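Local coordinates for Alpha/beta hydrolase fold protein (Ochrobactrum, PDB 4G9E), which hydrolyses N-acyl homoserine lactones, bacterial quorum-sensing signals, and is captured here with the ring-opened product N-butanoyl-L-homoserine, at residues A[132-135]-A[136-140]; A[141-144]-A[145-148]; A[184-187]-A[188-192]. All blocks are in the same frame, centred on the assembly; numbering follows the deposited sequence.

Overall arrangement
All three interactions are short-range contacts in series along the part of the chain between strands 120-124 and 211-216 of the alpha/beta-hydrolase sheet, and together they line the pocket of N-butanoyl-L-homoserine. Interactions 1 and 2 have centres about 12 Å apart and meet where Phe138 CD1 packs on Met144 CE at 3.5 Å. Interaction 3, on helix 182-194, has its centre about 15 Å from that of interaction 1, yet Phe138 CE2 reaches Phe192 CE2 at 3.9 Å. It also abuts interaction 2, about 12 Å away between centres, through Gly148 CA and Phe189 CB, 3.5 Å apart. Phe138, Met144, Ala147, Met188, Phe189 and Phe192 all belong to the ligand pocket.

Interaction 1 (A[132-135]-A[136-140]); sequences EEVG and QGFKS
Val134 directs CG1 away from its own backbone N (chi1 173°), and Phe138 swings its ring to the side of its backbone N (chi1 -67°), which brings CG1 against the ring carbon CD2 at 3.8 Å. The same edge of the ring faces the carbonyl of Val134, whose O lies in the ring plane, 3.3 Å from CD2. That carbonyl also accepts the backbone N-H of Phe138 at 3.2 Å between N and O. One residue earlier, Glu133 O bonds Gly137 N at 3.0 Å and, weakly, Gln136 N. Glu133 is the N-cap residue of the short helix 134-137, part of the segment following strand 120-124 of the alpha/beta-hydrolase fold, and Phe138 is where the chain leaves helical geometry. On the outer side, the extended Gln136 side chain lays NE2 4.1 Å from Glu133 CG, its amide turned 68° from the carboxylate. A water accepts an N-H of Gln136 NE2 at 3.3 Å and donates to Glu132 O at 2.8 Å, linking amide and backbone across the helix start. The carboxylate of Glu133 is held elsewhere, OE1 by Ala130 N and OE2 by Arg201, which also pairs with Glu132. Phe138 touches the bound ligand and Pro127.

Interaction 2 (A[141-144]-A[145-148]); sequences GPDM and ALAG. With C4L (N-butanoyl-L-homoserine), chain C.
Met144 and Ala147 meet across one turn and both reach the bound N-butanoyl-L-homoserine. From CB, which stays beside the backbone at Ala145 N, the Met144 chain sets CG opposite its own N (chi1 -179°), against Lys139 O at 3.5 Å, and then bends (chi2 66°). This brings SD to 3.7 Å from the ligand's C1, while CE continues to C8 at the end of the butanoyl chain, 3.8 Å away. Ala147 CB comes to the ligand hydroxyl O3 at 3.5 Å, so a thioether and a methyl group both border the homoserine end. The backbone beneath has helical torsions without the regular bonding pattern. Ala145 N bonds to Gly141 O at 3.0 Å, a four-residue step, whereas Leu146 N to Asp143 O and Ala147 N to Met144 O span only three. In both shorter links the donor stands well above the carbonyl plane, 68° out of it for Leu146. Asp143 and Leu146 run side by side, OD1 3.9 Å from CD1, and OD1 is hydrogen-bonded to Ser159 OG. The turn lies between helices 134-137 and 154-165: Leu146 and Ala147 pack on Tyr160 of the latter helix, and Ala147 O accepts Asn33 ND2.

Interaction 3 (A[184-187]-A[188-192]); sequences ARRI and MFEKF. With C4L (N-butanoyl-L-homoserine), chain C.
Helix 182-194 forms one wall of the acyl pocket in this alpha/beta-hydrolase, and the contact is about two and a half regular alpha-helical turns within it, linked through Met188 N to Ala184 O, Phe189 N to Arg185 O, Glu190 N to Arg186 O and Lys191 N to Ile187 O. Met188, Phe189 and Phe192 turn to the ligand. The doubly bent Met188 chain (chi2 -82°, chi3 -61°) curls CE to 3.7 Å from the ligand amide oxygen O4. Phe189 offers its ring edge to the terminal methyl C8, which lies in the ring plane 3.9 Å from CE1. Phe192 CE2 approaches the same methyl at 3.8 Å, so two rings border the butanoyl end. Arg185 is bound to Gln149 O, Glu150 O and Ser34 OG, and makes a cation-pi contact with Phe152. Away from the ligand, Lys191 runs alongside Ile187 with its aliphatic CE 3.7 Å from CG2. Arg186, whose NE pairs with Glu150, and Glu190 also point the same way; the guanidinium and carboxylate planes are 71° apart and the charged ends stop short of a salt bridge. A water bridges them, accepting from Arg186 NH1 at 3.0 Å and donating to Glu190 OE2 at 2.7 Å.

Interaction 1 (A[132-135]-A[136-140])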
loop_
_atom_site.group_PDB
_atom_site.type_symbol
_atom_site.label_atom_id
_atom_site.label_comp_id
_atom_site.label_asym_id
_atom_site.label_seq_id
_atom_site.Cartn_x
_atom_site.Cartn_y
_atom_site.Cartn_z
ATOM N N GLU A 132 -1.281 -13.165 -15.561
ATOM C CA GLU A 132 -0.335 -13.513 -16.621
ATOM C C GLU A 132 0.639 -12.378 -16.970
ATOM O O GLU A 132 1.564 -12.568 -17.758
ATOM C CB GLU A 132 -1.059 -14.002 -17.878
ATOM C CG GLU A 132 -1.803 -12.942 -18.668
ATOM C CD GLU A 132 -3.186 -12.615 -18.119
ATOM O OE1 GLU A 132 -3.602 -13.192 -17.083
ATOM O OE2 GLU A 132 -3.860 -11.765 -18.743
ATOM N N GLU A 133 0.436 -11.210 -16.363
ATOM C CA GLU A 133 1.219 -10.018 -16.669
ATOM C C GLU A 133 2.251 -9.695 -15.605
ATOM O O GLU A 133 2.905 -8.663 -15.676
ATOM C CB GLU A 133 0.292 -8.814 -16.836
ATOM C CG GLU A 133 -0.636 -8.931 -18.019
ATOM C CD GLU A 133 -1.690 -7.845 -18.059
ATOM O OE1 GLU A 133 -1.994 -7.239 -17.007
ATOM O OE2 GLU A 133 -2.232 -7.609 -19.157
ATOM N N VAL A 134 2.401 -10.561 -14.613
ATOM C CA VAL A 134 3.318 -10.271 -13.516
ATOM C C VAL A 134 4.746 -10.013 -14.016
ATOM O O VAL A 134 5.406 -9.066 -13.576
ATOM C CB VAL A 134 3.279 -11.380 -12.438
ATOM C CG1 VAL A 134 4.356 -11.154 -11.395
ATOM C CG2 VAL A 134 1.896 -11.424 -11.782
ATOM N N GLY A 135 5.204 -10.826 -14.962
ATOM C CA GLY A 135 6.525 -10.645 -15.533
ATOM C C GLY A 135 6.687 -9.339 -16.292
ATOM O O GLY A 135 7.781 -8.785 -16.354
ATOM N N GLN A 136 5.604 -8.857 -16.889
ATOM C CA GLN A 136 5.623 -7.588 -17.615
ATOM C C GLN A 136 5.615 -6.367 -16.701
ATOM O O GLN A 136 6.263 -5.368 -16.985
ATOM C CB GLN A 136 4.440 -7.505 -18.575
ATOM C CG GLN A 136 4.482 -8.531 -19.684
ATOM C CD GLN A 136 3.146 -8.683 -20.374
ATOM O OE1 GLN A 136 2.585 -7.713 -20.881
ATOM N NE2 GLN A 136 2.622 -9.904 -20.389
ATOM N N GLY A 137 4.878 -6.443 -15.602
ATOM C CA GLY A 137 4.700 -5.282 -14.751
ATOM C C GLY A 137 5.830 -5.049 -13.770
ATOM O O GLY A 137 6.030 -3.927 -13.302
ATOM N N PHE A 138 6.552 -6.118 -13.449
ATOM C CA PHE A 138 7.642 -6.073 -12.490
ATOM C C PHE A 138 8.972 -6.331 -13.174
ATOM O O PHE A 138 9.047 -7.068 -14.155
ATOM C CB PHE A 138 7.447 -7.112 -11.383
ATOM C CG PHE A 138 6.272 -6.835 -10.484
ATOM C CD1 PHE A 138 6.393 -5.965 -9.412
ATOM C CD2 PHE A 138 5.046 -7.451 -10.706
ATOM C CE1 PHE A 138 5.311 -5.713 -8.579
ATOM C CE2 PHE A 138 3.958 -7.190 -9.876
ATOM C CZ PHE A 138 4.097 -6.327 -8.812
ATOM N N LYS A 139 10.020 -5.729 -12.625
ATOM C CA LYS A 139 11.378 -5.972 -13.073
ATOM C C LYS A 139 11.910 -7.220 -12.387
ATOM O O LYS A 139 11.900 -7.318 -11.165
ATOM C CB LYS A 139 12.260 -4.773 -12.718
ATOM C CG LYS A 139 11.921 -3.491 -13.465
ATOM C CD LYS A 139 12.800 -2.344 -12.998
ATOM C CE LYS A 139 12.487 -1.045 -13.733
ATOM N NZ LYS A 139 12.797 -1.105 -15.192
ATOM N N SER A 140 12.365 -8.178 -13.184
ATOM C CA SER A 140 13.011 -9.367 -12.657
ATOM C C SER A 140 14.295 -8.984 -11.930
ATOM O O SER A 140 15.060 -8.157 -12.417
ATOM C CB SER A 140 13.340 -10.316 -13.804
ATOM O OG SER A 140 14.129 -11.405 -13.364
HETATM O O HOH W 1 4.169 -11.429 -17.911
#

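Interaction 2 (A[141-144]-A[145-148])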
loop_
_atom_site.group_PDB
_atom_site.type_symbol
_atom_site.label_atom_id
_atom_site.label_comp_id
_atom_site.label_asym_id
_atom_site.label_seq_id
_atom_site.Cartn_x
_atom_site.Cartn_y
_atom_site.Cartn_z
ATOM N N GLY A 141 14.530 -9.583 -10.767
ATOM C CA GLY A 141 15.748 -9.325 -10.022
ATOM C C GLY A 141 15.766 -10.074 -8.707
ATOM O O GLY A 141 14.766 -10.678 -8.319
ATOM N N PRO A 142 16.903 -10.021 -8.000
ATOM C CA PRO A 142 17.112 -10.798 -6.773
ATOM C C PRO A 142 16.241 -10.348 -5.605
ATOM O O PRO A 142 15.861 -11.172 -4.777
ATOM C CB PRO A 142 18.596 -10.566 -6.462
ATOM C CG PRO A 142 18.928 -9.288 -7.127
ATOM C CD PRO A 142 18.103 -9.258 -8.378
ATOM N N ASP A 143 15.931 -9.063 -5.526
ATOM C CA ASP A 143 15.085 -8.600 -4.441
ATOM C C ASP A 143 13.613 -8.843 -4.757
ATOM O O ASP A 143 12.828 -9.184 -3.872
ATOM C CB ASP A 143 15.372 -7.134 -4.138
ATOM C CG ASP A 143 16.737 -6.939 -3.517
ATOM O OD1 ASP A 143 17.020 -7.629 -2.518
ATOM O OD2 ASP A 143 17.529 -6.119 -4.029
ATOM N N MET A 144 13.250 -8.680 -6.024
ATOM C CA MET A 144 11.907 -9.008 -6.480
ATOM C C MET A 144 11.599 -10.471 -6.172
ATOM O O MET A 144 10.476 -10.822 -5.809
ATOM C CB MET A 144 11.778 -8.740 -7.981
ATOM C CG MET A 144 10.402 -9.022 -8.546
ATOM S SD MET A 144 9.146 -7.900 -7.908
ATOM C CE MET A 144 7.700 -8.941 -8.028
ATOM N N ALA A 145 12.613 -11.320 -6.312
ATOM C CA ALA A 145 12.469 -12.746 -6.059
ATOM C C ALA A 145 12.144 -13.039 -4.595
ATOM O O ALA A 145 11.518 -14.048 -4.281
ATOM C CB ALA A 145 13.732 -13.483 -6.483
ATOM N N LEU A 146 12.575 -12.156 -3.701
ATOM C CA LEU A 146 12.354 -12.337 -2.267
ATOM C C LEU A 146 10.908 -12.074 -1.835
ATOM O O LEU A 146 10.503 -12.497 -0.755
ATOM C CB LEU A 146 13.292 -11.435 -1.460
ATOM C CG LEU A 146 14.777 -11.791 -1.515
ATOM C CD1 LEU A 146 15.587 -10.759 -0.745
ATOM C CD2 LEU A 146 15.019 -13.187 -0.963
ATOM N N ALA A 147 10.147 -11.362 -2.663
ATOM C CA ALA A 147 8.770 -10.995 -2.318
ATOM C C ALA A 147 7.909 -12.196 -1.919
ATOM O O ALA A 147 7.018 -12.079 -1.078
ATOM C CB ALA A 147 8.115 -10.228 -3.463
ATOM N N GLY A 148 8.182 -13.347 -2.527
ATOM C CA GLY A 148 7.424 -14.558 -2.259
ATOM C C GLY A 148 8.202 -15.644 -1.548
ATOM O O GLY A 148 7.774 -16.796 -1.518
HETATM O O1 C4L C . 7.140 -3.631 -1.685
HETATM C C4 C4L C . 6.255 -4.487 -1.924
HETATM O O2 C4L C . 5.158 -4.529 -1.324
HETATM C C3 C4L C . 6.518 -5.547 -2.969
HETATM C C2 C4L C . 7.540 -5.067 -4.008
HETATM C C1 C4L C . 8.179 -6.222 -4.762
HETATM O O3 C4L C . 9.080 -6.935 -3.900
HETATM N N1 C4L C . 5.299 -5.939 -3.684
HETATM C C5 C4L C . 4.677 -7.100 -3.459
HETATM O O4 C4L C . 5.075 -7.935 -2.657
HETATM C C6 C4L C . 3.429 -7.372 -4.268
HETATM C C7 C4L C . 3.503 -8.778 -4.853
HETATM C C8 C4L C . 4.641 -8.936 -5.854
#

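Interaction 3 (A[184-187]-A[188-192])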
loop_
_atom_site.group_PDB
_atom_site.type_symbol
_atom_site.label_atom_id
_atom_site.label_comp_id
_atom_site.label_asym_id
_atom_site.label_seq_id
_atom_site.Cartn_x
_atom_site.Cartn_y
_atom_site.Cartn_z
ATOM N N ALA A 184 3.411 -15.359 5.138
ATOM C CA ALA A 184 2.627 -14.347 4.450
ATOM C C ALA A 184 3.230 -14.012 3.089
ATOM O O ALA A 184 2.501 -13.786 2.128
ATOM C CB ALA A 184 2.484 -13.094 5.309
ATOM N N ARG A 185 4.557 -13.968 3.004
ATOM C CA ARG A 185 5.202 -13.738 1.719
ATOM C C ARG A 185 4.892 -14.868 0.746
ATOM O O ARG A 185 4.450 -14.633 -0.379
ATOM C CB ARG A 185 6.714 -13.605 1.889
ATOM C CG ARG A 185 7.136 -12.277 2.505
ATOM C CD ARG A 185 8.647 -12.121 2.509
ATOM N NE ARG A 185 9.305 -13.019 3.454
ATOM C CZ ARG A 185 9.705 -12.672 4.675
ATOM N NH1 ARG A 185 9.512 -11.438 5.122
ATOM N NH2 ARG A 185 10.309 -13.563 5.453
ATOM N N ARG A 186 5.116 -16.098 1.190
ATOM C CA ARG A 186 4.960 -17.248 0.313
ATOM C C ARG A 186 3.528 -17.383 -0.190
ATOM O O ARG A 186 3.293 -17.528 -1.391
ATOM C CB ARG A 186 5.387 -18.528 1.025
ATOM C CG ARG A 186 5.120 -19.775 0.202
ATOM C CD ARG A 186 5.681 -21.032 0.843
ATOM N NE ARG A 186 5.359 -21.136 2.263
ATOM C CZ ARG A 186 4.225 -21.629 2.752
ATOM N NH1 ARG A 186 3.265 -22.061 1.940
ATOM N NH2 ARG A 186 4.048 -21.687 4.065
ATOM N N ILE A 187 2.575 -17.338 0.734
ATOM C CA ILE A 187 1.185 -17.584 0.380
ATOM C C ILE A 187 0.630 -16.452 -0.483
ATOM O O ILE A 187 -0.014 -16.696 -1.500
ATOM C CB ILE A 187 0.322 -17.821 1.630
ATOM C CG1 ILE A 187 0.802 -19.075 2.373
ATOM C CG2 ILE A 187 -1.134 -17.989 1.244
ATOM C CD1 ILE A 187 0.240 -19.204 3.764
ATOM N N MET A 188 0.898 -15.208 -0.103
ATOM C CA MET A 188 0.400 -14.091 -0.883
ATOM C C MET A 188 0.912 -14.149 -2.312
ATOM O O MET A 188 0.152 -13.947 -3.256
ATOM C CB MET A 188 0.773 -12.761 -0.221
ATOM C CG MET A 188 0.404 -11.516 -1.026
ATOM S SD MET A 188 1.583 -11.071 -2.321
ATOM C CE MET A 188 3.071 -10.769 -1.371
ATOM N N PHE A 189 2.202 -14.428 -2.487
ATOM C CA PHE A 189 2.768 -14.361 -3.825
ATOM C C PHE A 189 2.249 -15.481 -4.716
ATOM O O PHE A 189 1.969 -15.278 -5.901
ATOM C CB PHE A 189 4.293 -14.385 -3.767
ATOM C CG PHE A 189 4.945 -14.120 -5.090
ATOM C CD1 PHE A 189 5.070 -12.828 -5.575
ATOM C CD2 PHE A 189 5.412 -15.167 -5.859
ATOM C CE1 PHE A 189 5.665 -12.589 -6.801
ATOM C CE2 PHE A 189 6.008 -14.935 -7.085
ATOM C CZ PHE A 189 6.132 -13.648 -7.556
ATOM N N GLU A 190 2.114 -16.666 -4.139
ATOM C CA GLU A 190 1.539 -17.791 -4.868
ATOM C C GLU A 190 0.108 -17.496 -5.311
ATOM O O GLU A 190 -0.265 -17.762 -6.454
ATOM C CB GLU A 190 1.575 -19.058 -4.017
ATOM C CG GLU A 190 2.954 -19.684 -3.910
ATOM C CD GLU A 190 2.980 -20.915 -3.029
ATOM O OE1 GLU A 190 1.981 -21.171 -2.326
ATOM O OE2 GLU A 190 4.008 -21.624 -3.041
ATOM N N LYS A 191 -0.686 -16.934 -4.408
ATOM C CA LYS A 191 -2.083 -16.646 -4.720
ATOM C C LYS A 191 -2.223 -15.522 -5.756
ATOM O O LYS A 191 -3.124 -15.548 -6.592
ATOM C CB LYS A 191 -2.861 -16.357 -3.437
ATOM C CG LYS A 191 -3.027 -17.599 -2.574
ATOM C CD LYS A 191 -3.904 -17.355 -1.374
ATOM C CE LYS A 191 -4.223 -18.658 -0.669
ATOM N NZ LYS A 191 -5.122 -18.424 0.486
ATOM N N PHE A 192 -1.312 -14.556 -5.707
ATOM C CA PHE A 192 -1.256 -13.463 -6.676
ATOM C C PHE A 192 -1.016 -14.027 -8.073
ATOM O O PHE A 192 -1.753 -13.726 -9.013
ATOM C CB PHE A 192 -0.138 -12.503 -6.243
ATOM C CG PHE A 192 0.125 -11.338 -7.173
ATOM C CD1 PHE A 192 -0.901 -10.619 -7.766
ATOM C CD2 PHE A 192 1.427 -10.917 -7.379
ATOM C CE1 PHE A 192 -0.615 -9.504 -8.573
ATOM C CE2 PHE A 192 1.712 -9.825 -8.176
ATOM C CZ PHE A 192 0.696 -9.118 -8.771
HETATM O O1 C4L C . 7.140 -3.631 -1.685
HETATM C C4 C4L C . 6.255 -4.487 -1.924
HETATM O O2 C4L C . 5.158 -4.529 -1.324
HETATM C C3 C4L C . 6.518 -5.547 -2.969
HETATM C C2 C4L C . 7.540 -5.067 -4.008
HETATM C C1 C4L C . 8.179 -6.222 -4.762
HETATM O O3 C4L C . 9.080 -6.935 -3.900
HETATM N N1 C4L C . 5.299 -5.939 -3.684
HETATM C C5 C4L C . 4.677 -7.100 -3.459
HETATM O O4 C4L C . 5.075 -7.935 -2.657
HETATM C C6 C4L C . 3.429 -7.372 -4.268
HETATM C C7 C4L C . 3.503 -8.778 -4.853
HETATM C C8 C4L C . 4.641 -8.936 -5.854
HETATM O O HOH W 2 3.365 -23.058 -0.902
#